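Local coordinates for ferric iron-binding protein HitA (PDB 6IWF) that probably carries ferric iron across the periplasm as a solute-binding protein for import, and is implicated in gallium uptake, at residues A107-P110 against K111-D114. Numbering follows the deposited sequence.
Sequences AYNP and KKID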
loop_
_atom_site.group_PDB
_atom_site.type_symbol
_atom_site.label_atom_id
_atom_site.label_comp_id
_atom_site.label_asym_id
_atom_site.label_seq_id
_atom_site.Cartn_x
_atom_site.Cartn_y
_atom_site.Cartn_z
ATOM N N ALA A 107 -1.077 10.602 -11.773
ATOM C CA ALA A 107 -1.552 10.225 -13.103
ATOM C C ALA A 107 -2.101 11.472 -13.781
ATOM O O ALA A 107 -2.711 12.320 -13.124
ATOM C CB ALA A 107 -2.621 9.138 -13.019
ATOM N N TYR A 108 -1.838 11.621 -15.078
ATOM C CA TYR A 108 -2.315 12.813 -15.764
ATOM C C TYR A 108 -2.663 12.479 -17.206
ATOM O O TYR A 108 -2.174 11.501 -17.778
ATOM C CB TYR A 108 -1.293 13.959 -15.707
ATOM C CG TYR A 108 -0.047 13.759 -16.553
ATOM C CD1 TYR A 108 0.986 12.934 -16.117
ATOM C CD2 TYR A 108 0.108 14.418 -17.767
ATOM C CE1 TYR A 108 2.133 12.744 -16.877
ATOM C CE2 TYR A 108 1.271 14.232 -18.549
ATOM C CZ TYR A 108 2.268 13.392 -18.093
ATOM O OH TYR A 108 3.421 13.188 -18.838
ATOM N N ASN A 109 -3.529 13.321 -17.785
ATOM C CA ASN A 109 -3.941 13.183 -19.174
ATOM C C ASN A 109 -3.147 14.171 -20.009
ATOM O O ASN A 109 -3.358 15.388 -19.874
ATOM C CB ASN A 109 -5.437 13.446 -19.318
ATOM C CG ASN A 109 -5.929 13.282 -20.753
ATOM O OD1 ASN A 109 -5.136 13.194 -21.691
ATOM N ND2 ASN A 109 -7.246 13.251 -20.923
ATOM N N PRO A 110 -2.208 13.719 -20.847
ATOM C CA PRO A 110 -1.368 14.675 -21.591
ATOM C C PRO A 110 -2.119 15.448 -22.652
ATOM O O PRO A 110 -1.562 16.418 -23.185
ATOM C CB PRO A 110 -0.273 13.785 -22.214
ATOM C CG PRO A 110 -0.820 12.403 -22.188
ATOM C CD PRO A 110 -1.810 12.316 -21.069
ATOM N N LYS A 111 -3.350 15.051 -22.993
ATOM C CA LYS A 111 -4.170 15.879 -23.867
ATOM C C LYS A 111 -4.719 17.095 -23.139
ATOM O O LYS A 111 -5.060 18.093 -23.784
ATOM C CB LYS A 111 -5.322 15.060 -24.444
ATOM C CG LYS A 111 -4.873 13.773 -25.099
ATOM C CD LYS A 111 -4.846 13.909 -26.604
ATOM C CE LYS A 111 -5.996 13.144 -27.244
ATOM N NZ LYS A 111 -6.018 13.341 -28.723
ATOM N N LYS A 112 -4.790 17.040 -21.807
ATOM C CA LYS A 112 -5.382 18.116 -21.030
ATOM C C LYS A 112 -4.371 18.933 -20.245
ATOM O O LYS A 112 -4.690 20.058 -19.859
ATOM C CB LYS A 112 -6.424 17.549 -20.059
ATOM C CG LYS A 112 -7.497 16.735 -20.757
ATOM C CD LYS A 112 -8.871 17.283 -20.447
ATOM C CE LYS A 112 -9.946 16.487 -21.145
ATOM N NZ LYS A 112 -10.385 17.124 -22.424
ATOM N N ILE A 113 -3.171 18.408 -20.016
ATOM C CA ILE A 113 -2.115 19.168 -19.358
ATOM C C ILE A 113 -0.773 18.637 -19.833
ATOM O O ILE A 113 -0.549 17.423 -19.853
ATOM C CB ILE A 113 -2.226 19.115 -17.818
ATOM C CG1 ILE A 113 -1.169 20.027 -17.194
ATOM C CG2 ILE A 113 -2.084 17.664 -17.266
ATOM C CD1 ILE A 113 -1.522 20.482 -15.777
ATOM N N ASP A 114 0.111 19.546 -20.240
ATOM C CA ASP A 114 1.456 19.147 -20.626
ATOM C C ASP A 114 2.274 18.777 -19.394
ATOM O O ASP A 114 2.110 19.351 -18.317
ATOM C CB ASP A 114 2.170 20.266 -21.392
ATOM C CG ASP A 114 1.490 20.612 -22.711
ATOM O OD1 ASP A 114 1.072 19.685 -23.440
ATOM O OD2 ASP A 114 1.385 21.822 -23.028
HETATM O O HOH W 1 0.825 16.944 -23.454
#
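N109 grips the chain that follows it with both its side-chain and its backbone oxygen. Its CG extends anti to the backbone N (chi1 -179°), which swings the carboxamide over the start of 111-114; there OD1 accepts K111 N at 2.9 Å, the donor standing above the amide plane. On the same amide, ND2 lies 3.5 Å from CG of K112, while OD1 sits 3.3 Å from CB of K111; beyond these carbons both lysine chains run off from the turn. The backbone carbonyl takes two donors: K112 N, 2.9 Å from N109 O and well above the carbonyl plane, and I113 N, 3.0 Å from N109 O and nearly in line with C=O. Within the turn, P110 CA directs its hydrogen at I113 O, 3.4 Å away. That oxygen also meets the ring edge of Y108, whose CD2 packs 3.9 Å from CG2 of I113, the two side chains crossing at about a right angle. The Y108 hydroxyl is hydrogen-bonded to NH1 of R211. The OD1 bond, with proline next, makes an Asx-Pro turn; K112 N closes a type I beta turn and I113 N an alpha turn, directly after strand 97-108 of the solute-binding fold, away from the iron site.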